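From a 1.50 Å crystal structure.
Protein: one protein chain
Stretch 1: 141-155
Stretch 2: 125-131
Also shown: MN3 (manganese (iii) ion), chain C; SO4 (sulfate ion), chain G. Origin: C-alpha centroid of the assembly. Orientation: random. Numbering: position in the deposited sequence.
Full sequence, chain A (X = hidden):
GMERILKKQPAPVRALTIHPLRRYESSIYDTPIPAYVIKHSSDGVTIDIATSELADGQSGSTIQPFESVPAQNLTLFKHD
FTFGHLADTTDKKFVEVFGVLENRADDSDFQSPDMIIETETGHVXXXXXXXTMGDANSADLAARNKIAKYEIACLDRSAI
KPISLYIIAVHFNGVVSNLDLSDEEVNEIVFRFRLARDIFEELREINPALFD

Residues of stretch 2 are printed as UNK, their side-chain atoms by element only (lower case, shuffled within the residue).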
ATOM      1  N   LEU A 141      -2.950  12.415  -8.984  1.00 26.49           N
ATOM      2  CA  LEU A 141      -4.367  12.184  -9.244  1.00 29.90           C
ATOM      3  C   LEU A 141      -4.811  10.835  -8.695  1.00 29.29           C
ATOM      4  O   LEU A 141      -5.904  10.711  -8.133  1.00 29.09           O
ATOM      5  CB  LEU A 141      -4.656  12.275 -10.744  1.00 31.94           C
ATOM      6  CG  LEU A 141      -6.087  11.987 -11.205  1.00 34.58           C
ATOM      7  CD1 LEU A 141      -7.087  12.930 -10.545  1.00 39.54           C
ATOM      8  CD2 LEU A 141      -6.170  12.098 -12.722  1.00 37.50           C
ATOM      9  N   ALA A 142      -3.974   9.813  -8.843  1.00 26.69           N
ATOM     10  CA  ALA A 142      -4.330   8.494  -8.331  1.00 25.33           C
ATOM     11  C   ALA A 142      -4.474   8.516  -6.814  1.00 23.51           C
ATOM     12  O   ALA A 142      -5.403   7.913  -6.266  1.00 27.77           O
ATOM     13  CB  ALA A 142      -3.282   7.471  -8.766  1.00 28.33           C
ATOM     14  N   ALA A 143      -3.554   9.198  -6.122  1.00 26.11           N
ATOM     15  CA  ALA A 143      -3.662   9.338  -4.669  1.00 26.13           C
ATOM     16  C   ALA A 143      -4.949  10.048  -4.275  1.00 26.50           C
ATOM     17  O   ALA A 143      -5.640   9.633  -3.338  1.00 26.24           O
ATOM     18  CB  ALA A 143      -2.448  10.092  -4.119  1.00 23.34           C
ATOM     19  N   ARG A 144      -5.294  11.126  -4.975  1.00 26.61           N
ATOM     20  CA  ARG A 144      -6.515  11.842  -4.625  1.00 25.31           C
ATOM     21  C   ARG A 144      -7.758  11.025  -4.938  1.00 29.72           C
ATOM     22  O   ARG A 144      -8.760  11.128  -4.220  1.00 27.74           O
ATOM     23  CB  ARG A 144      -6.532  13.198  -5.327  1.00 33.16           C
ATOM     24  CG  ARG A 144      -5.362  14.021  -4.863  1.00 32.56           C
ATOM     25  CD  ARG A 144      -5.367  15.437  -5.333  1.00 41.02           C
ATOM     26  NE  ARG A 144      -4.050  16.022  -5.117  1.00 39.63           N
ATOM     27  CZ  ARG A 144      -3.635  16.552  -3.971  1.00 40.09           C
ATOM     28  NH1 ARG A 144      -4.436  16.583  -2.910  1.00 41.45           N
ATOM     29  NH2 ARG A 144      -2.413  17.053  -3.889  1.00 34.27           N
ATOM     30  N   ASN A 145      -7.712  10.192  -5.979  1.00 27.87           N
ATOM     31  CA  ASN A 145      -8.844   9.315  -6.248  1.00 31.40           C
ATOM     32  C   ASN A 145      -9.048   8.315  -5.114  1.00 26.14           C
ATOM     33  O   ASN A 145     -10.187   8.015  -4.747  1.00 29.09           O
ATOM     34  CB  ASN A 145      -8.653   8.600  -7.589  1.00 29.26           C
ATOM     35  CG  ASN A 145      -8.856   9.535  -8.775  1.00 45.17           C
ATOM     36  OD1 ASN A 145      -9.507  10.574  -8.651  1.00 45.72           O
ATOM     37  ND2 ASN A 145      -8.301   9.170  -9.926  1.00 48.22           N
ATOM     38  N   LYS A 146      -7.960   7.802  -4.530  1.00 25.69           N
ATOM     39  CA  LYS A 146      -8.128   6.864  -3.419  1.00 23.67           C
ATOM     40  C   LYS A 146      -8.624   7.574  -2.161  1.00 23.53           C
ATOM     41  O   LYS A 146      -9.405   6.990  -1.398  1.00 24.76           O
ATOM     42  CB  LYS A 146      -6.826   6.120  -3.129  1.00 23.39           C
ATOM     43  CG  LYS A 146      -6.406   5.161  -4.219  1.00 24.84           C
ATOM     44  CD  LYS A 146      -7.492   4.165  -4.550  1.00 26.33           C
ATOM     45  CE  LYS A 146      -6.972   3.095  -5.515  1.00 26.61           C
ATOM     46  NZ  LYS A 146      -8.060   2.129  -5.886  1.00 30.35           N
ATOM     47  N   ILE A 147      -8.190   8.818  -1.922  1.00 23.29           N
ATOM     48  CA  ILE A 147      -8.772   9.583  -0.819  1.00 25.89           C
ATOM     49  C   ILE A 147     -10.271   9.733  -1.031  1.00 27.52           C
ATOM     50  O   ILE A 147     -11.072   9.464  -0.129  1.00 25.48           O
ATOM     51  CB  ILE A 147      -8.083  10.951  -0.672  1.00 23.84           C
ATOM     52  CG1 ILE A 147      -6.652  10.773  -0.179  1.00 25.08           C
ATOM     53  CG2 ILE A 147      -8.871  11.839   0.296  1.00 26.37           C
ATOM     54  CD1 ILE A 147      -5.871  12.056  -0.138  1.00 25.21           C
ATOM     55  N   ALA A 148     -10.673  10.103  -2.248  1.00 27.89           N
ATOM     56  CA  ALA A 148     -12.098  10.241  -2.541  1.00 25.92           C
ATOM     57  C   ALA A 148     -12.849   8.935  -2.345  1.00 27.86           C
ATOM     58  O   ALA A 148     -14.019   8.948  -1.944  1.00 27.16           O
ATOM     59  CB  ALA A 148     -12.289  10.744  -3.973  1.00 28.08           C
ATOM     60  N   LYS A 149     -12.199   7.801  -2.618  1.00 25.83           N
ATOM     61  CA  LYS A 149     -12.879   6.517  -2.554  1.00 24.06           C
ATOM     62  C   LYS A 149     -13.190   6.114  -1.120  1.00 27.16           C
ATOM     63  O   LYS A 149     -14.222   5.485  -0.868  1.00 28.94           O
ATOM     64  CB  LYS A 149     -12.018   5.457  -3.242  1.00 25.78           C
ATOM     65  CG  LYS A 149     -12.605   4.050  -3.221  1.00 28.39           C
ATOM     66  CD  LYS A 149     -11.615   3.055  -3.806  1.00 34.46           C
ATOM     67  CE  LYS A 149     -12.224   1.667  -3.947  1.00 35.77           C
ATOM     68  NZ  LYS A 149     -13.261   1.643  -5.021  1.00 43.54           N
ATOM     69  N   TYR A 150     -12.325   6.473  -0.169  1.00 25.87           N
ATOM     70  CA  TYR A 150     -12.448   5.990   1.199  1.00 24.69           C
ATOM     71  C   TYR A 150     -12.807   7.060   2.222  1.00 27.14           C
ATOM     72  O   TYR A 150     -13.062   6.711   3.377  1.00 25.75           O
ATOM     73  CB  TYR A 150     -11.140   5.309   1.621  1.00 25.86           C
ATOM     74  CG  TYR A 150     -10.924   4.031   0.857  1.00 27.25           C
ATOM     75  CD1 TYR A 150     -11.777   2.954   1.042  1.00 30.05           C
ATOM     76  CD2 TYR A 150      -9.899   3.908  -0.073  1.00 28.77           C
ATOM     77  CE1 TYR A 150     -11.610   1.772   0.341  1.00 28.71           C
ATOM     78  CE2 TYR A 150      -9.723   2.725  -0.780  1.00 28.55           C
ATOM     79  CZ  TYR A 150     -10.580   1.667  -0.562  1.00 31.53           C
ATOM     80  OH  TYR A 150     -10.426   0.498  -1.259  1.00 28.55           O
ATOM     81  N   GLU A 151     -12.849   8.337   1.832  1.00 27.11           N
ATOM     82  CA  GLU A 151     -12.956   9.416   2.814  1.00 25.48           C
ATOM     83  C   GLU A 151     -14.292   9.390   3.548  1.00 26.64           C
ATOM     84  O   GLU A 151     -14.341   9.679   4.746  1.00 26.77           O
ATOM     85  CB  GLU A 151     -12.739  10.777   2.144  1.00 27.49           C
ATOM     86  CG  GLU A 151     -13.688  11.051   0.999  1.00 32.50           C
ATOM     87  CD  GLU A 151     -14.033  12.515   0.845  1.00 53.72           C
ATOM     88  OE1 GLU A 151     -14.056  13.236   1.867  1.00 58.86           O
ATOM     89  OE2 GLU A 151     -14.283  12.946  -0.302  1.00 55.79           O
ATOM     90  N   ILE A 152     -15.383   9.035   2.858  1.00 26.99           N
ATOM     91  CA  ILE A 152     -16.693   9.003   3.511  1.00 27.09           C
ATOM     92  C   ILE A 152     -16.724   7.921   4.584  1.00 25.68           C
ATOM     93  O   ILE A 152     -17.135   8.159   5.728  1.00 23.15           O
ATOM     94  CB  ILE A 152     -17.813   8.794   2.473  1.00 33.70           C
ATOM     95  CG1 ILE A 152     -18.050  10.075   1.669  1.00 31.82           C
ATOM     96  CG2 ILE A 152     -19.112   8.348   3.154  1.00 30.59           C
ATOM     97  CD1 ILE A 152     -19.202   9.972   0.677  1.00 32.14           C
ATOM     98  N   ALA A 153     -16.289   6.707   4.237  1.00 23.73           N
ATOM     99  CA  ALA A 153     -16.311   5.634   5.223  1.00 23.51           C
ATOM    100  C   ALA A 153     -15.395   5.951   6.400  1.00 23.34           C
ATOM    101  O   ALA A 153     -15.730   5.646   7.550  1.00 23.18           O
ATOM    102  CB  ALA A 153     -15.914   4.300   4.581  1.00 28.37           C
ATOM    103  N   CYS A 154     -14.240   6.574   6.138  1.00 20.16           N
ATOM    104  CA  CYS A 154     -13.322   6.902   7.230  1.00 21.30           C
ATOM    105  C   CYS A 154     -13.877   8.016   8.112  1.00 20.14           C
ATOM    106  O   CYS A 154     -13.762   7.951   9.347  1.00 20.14           O
ATOM    107  CB  CYS A 154     -11.953   7.314   6.679  1.00 21.91           C
ATOM    108  SG  CYS A 154     -11.012   5.974   5.931  1.00 23.34           S
ATOM    109  N   LEU A 155     -14.452   9.062   7.506  1.00 21.27           N
ATOM    110  CA  LEU A 155     -15.041  10.134   8.307  1.00 16.17           C
ATOM    111  C   LEU A 155     -16.133   9.590   9.227  1.00 18.21           C
ATOM    112  O   LEU A 155     -16.133   9.847  10.439  1.00 20.70           O
ATOM    113  CB  LEU A 155     -15.613  11.233   7.405  1.00 19.63           C
ATOM    114  CG  LEU A 155     -16.205  12.432   8.160  1.00 19.53           C
ATOM    115  CD1 LEU A 155     -15.126  13.093   9.014  1.00 21.98           C
ATOM    116  CD2 LEU A 155     -16.788  13.435   7.180  1.00 23.01           C
ATOM    117  N   UNK A 125      -5.506   3.251  11.771  1.00 21.36           N
ATOM    118  CA  UNK A 125      -4.778   3.767  10.622  1.00 22.08           C
ATOM    119  C   UNK A 125      -5.257   3.022   9.384  1.00 22.67           C
ATOM    120  O   UNK A 125      -5.229   1.789   9.345  1.00 25.44           O
ATOM    121  o   UNK A 125      -1.649   6.509  15.463  1.00 40.24           O
ATOM    122  c   UNK A 125      -2.061   6.448  13.107  1.00 29.21           C
ATOM    123  c   UNK A 125      -2.457   5.738  11.975  1.00 26.92           C
ATOM    124  c   UNK A 125      -2.780   3.792  13.316  1.00 26.97           C
ATOM    125  c   UNK A 125      -2.397   4.497  14.447  1.00 30.10           C
ATOM    126  c   UNK A 125      -2.034   5.819  14.335  1.00 36.92           C
ATOM    127  c   UNK A 125      -3.268   3.632  10.837  1.00 21.81           C
ATOM    128  c   UNK A 125      -2.805   4.397  12.059  1.00 22.67           C
ATOM    129  N   UNK A 126      -5.732   3.770   8.391  1.00 19.71           N
ATOM    130  CA  UNK A 126      -6.216   3.198   7.137  1.00 20.57           C
ATOM    131  C   UNK A 126      -5.203   3.563   6.060  1.00 20.85           C
ATOM    132  O   UNK A 126      -4.858   4.738   5.904  1.00 22.72           O
ATOM    133  c   UNK A 126      -8.641   3.272   7.869  1.00 22.53           C
ATOM    134  c   UNK A 126      -8.060   3.237   5.418  1.00 24.95           C
ATOM    135  c   UNK A 126      -7.626   3.711   6.792  1.00 21.42           C
ATOM    136  N   UNK A 127      -4.695   2.553   5.346  1.00 20.68           N
ATOM    137  CA  UNK A 127      -3.632   2.753   4.361  1.00 20.58           C
ATOM    138  C   UNK A 127      -4.092   2.175   3.029  1.00 24.24           C
ATOM    139  O   UNK A 127      -4.578   1.042   2.976  1.00 24.93           O
ATOM    140  c   UNK A 127      -1.902   2.559   6.198  1.00 25.88           C
ATOM    141  c   UNK A 127      -1.200   2.458   3.803  1.00 24.67           C
ATOM    142  c   UNK A 127      -2.302   2.106   4.798  1.00 21.71           C
ATOM    143  N   UNK A 128      -3.947   2.951   1.955  1.00 21.98           N
ATOM    144  CA  UNK A 128      -4.327   2.475   0.632  1.00 19.69           C
ATOM    145  C   UNK A 128      -3.156   2.653  -0.318  1.00 22.05           C
ATOM    146  O   UNK A 128      -2.527   3.720  -0.336  1.00 21.55           O
ATOM    147  o   UNK A 128      -6.741   0.658  -0.425  1.00 24.28           O
ATOM    148  o   UNK A 128      -6.328   0.798  -2.553  1.00 24.32           O
ATOM    149  c   UNK A 128      -5.953   2.775  -1.309  1.00 22.61           C
ATOM    150  c   UNK A 128      -5.563   3.198   0.096  1.00 23.03           C
ATOM    151  c   UNK A 128      -6.367   1.308  -1.425  1.00 28.83           C
ATOM    152  N   UNK A 129      -2.868   1.597  -1.087  1.00 21.99           N
ATOM    153  CA  UNK A 129      -1.802   1.575  -2.084  1.00 19.87           C
ATOM    154  C   UNK A 129      -2.396   1.734  -3.478  1.00 21.15           C
ATOM    155  O   UNK A 129      -3.489   1.244  -3.763  1.00 24.15           O
ATOM    156  c   UNK A 129       0.045   0.614   0.209  1.00 22.18           C
ATOM    157  c   UNK A 129      -0.721  -1.567  -0.373  1.00 24.34           C
ATOM    158  c   UNK A 129      -1.019   0.251  -2.065  1.00 20.82           C
ATOM    159  c   UNK A 129      -0.573  -0.226  -0.702  1.00 20.39           C
ATOM    160  c   UNK A 129      -0.303  -2.055   0.862  1.00 26.12           C
ATOM    161  c   UNK A 129       0.462   0.124   1.452  1.00 24.77           C
ATOM    162  c   UNK A 129       0.286  -1.207   1.767  1.00 24.91           C
ATOM    163  N   UNK A 130      -1.651   2.377  -4.373  1.00 21.90           N
ATOM    164  CA  UNK A 130      -2.119   2.458  -5.748  1.00 22.88           C
ATOM    165  C   UNK A 130      -0.911   2.690  -6.647  1.00 22.26           C
ATOM    166  O   UNK A 130       0.185   3.004  -6.173  1.00 23.39           O
ATOM    167  o   UNK A 130      -3.832   3.447  -7.197  1.00 28.01           O
ATOM    168  c   UNK A 130      -2.616   4.931  -5.733  1.00 24.86           C
ATOM    169  c   UNK A 130      -3.200   3.546  -5.909  1.00 26.22           C
ATOM    170  N   UNK A 131      -1.102   2.437  -7.941  1.00 25.94           N
ATOM    171  CA  UNK A 131      -0.041   2.564  -8.936  1.00 24.50           C
ATOM    172  C   UNK A 131      -0.540   3.423 -10.089  1.00 27.74           C
ATOM    173  O   UNK A 131      -1.740   3.661 -10.238  1.00 32.53           O
ATOM    174  c   UNK A 131       0.720   0.219  -8.373  1.00 29.83           C
ATOM    175  c   UNK A 131       0.394   1.200  -9.493  1.00 29.07           C
ATOM    176  o   UNK A 131      -0.675   0.658 -10.283  1.00 34.04           O
TER
HETATM  177 MN   MN3 C 301      -4.777  -0.589  -3.391  1.00 23.82          MN
HETATM  178  S   SO4 G 305      -4.108   0.129  -8.764  1.00 61.92           S
HETATM  179  O1  SO4 G 305      -2.724  -0.315  -8.665  1.00 44.27           O
HETATM  180  O2  SO4 G 305      -4.962  -1.045  -8.892  1.00 63.97           O
HETATM  181  O3  SO4 G 305      -4.508   0.899  -7.583  1.00 36.03           O
HETATM  182  O4  SO4 G 305      -4.244   0.963  -9.953  1.00 59.67           O
HETATM  183  O   HOH W   1      -8.820   0.563  -3.616  1.00 31.17           O
HETATM  184  O   HOH W   2      -5.789  -0.194  -5.487  1.00 28.80           O
HETATM  185  O   HOH W   3      -6.395  -2.248  -3.870  1.00 31.17           O

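Position 125 carries eight side-chain atoms: one carbon leading to a six-membered carbon ring that bears a single oxygen. That is a phenol, so the residue is Tyr125. Its side chain is out of reach of the helix; a partly exposed site suits a ring that ends in a hydroxyl.

Position 126 has three carbons, one carrying the other two, and no heteroatom; its end carbons lie against SG of Cys154. This short fork is Val126. Its CA-to-CB bond points toward the helix, and its CG1 lies 4.1 Å from SG of Cys154, an apolar contact between two buried side chains. A compact branched residue fits here, where CA of Val126 and CA of Cys154 are 8.0 Å apart.

Position 127 repeats the pattern of three carbons with one fork, and is Val127. It is buried but reaches nothing on the helix, as expected in a strand whose successive side chains alternate; beta-branched residues favour such extended backbones.

At position 128 there are three carbons in a chain, the third carrying two oxygens; the chain packs on Lys146 and an oxygen nears the Tyr150 ring. This carboxylate, on a chain of that length, identifies Glu128. Its CA-to-CB bond points toward the helix, its CG packs 3.8 Å from CG of Lys146, and OE1 lies 3.6 Å from CE2 of Tyr150. OE2 binds the manganese ion at 2.2 Å, which explains why a charged group is at home in a buried site.

Position 129 shows one carbon and a ring of six carbons with no oxygen: Phe129. The CA-to-CB bond points away from the helix and the ring is buried. Its backbone serves the metal instead, with O of Phe129 2.3 Å from the manganese.

Position 130 has one carbon carrying one oxygen and one carbon, and the group lies against CB of Ala142 and the Lys146 chain. It is Thr130. CG2 lies 4.0 Å from CB of Ala142, methyl against methyl, and 4.1 Å from CG of Lys146; OG1 lies 3.6 Å from CE of Lys146 and donates a hydrogen bond of 2.7 Å to O3 of the sulfate.

Position 131 has the same atom set and is Thr131. Its CA-to-CB bond points away from the helix, and OG1 donates to O1 of the sulfate at 2.8 Å.

The helix therefore crosses the strand at 143° between their N-to-C directions, and the alternate residues Val126, Glu128 and Thr130 meet Cys154, Lys146 with Tyr150, and Ala142 with Lys146. No direct hydrogen bond links the two stretches. Polar coupling runs through water 1, which donates to OE2 of Glu128 at 2.7 Å, accepts from NZ of Lys146 at 2.9 Å and is hydrogen-bonded to OH of Tyr150 at 2.9 Å. Packing thus holds the interface together, while the water joins the helix to a carboxylate that binds the metal.

Stretch 2, residues 125-131: YVVEFTT
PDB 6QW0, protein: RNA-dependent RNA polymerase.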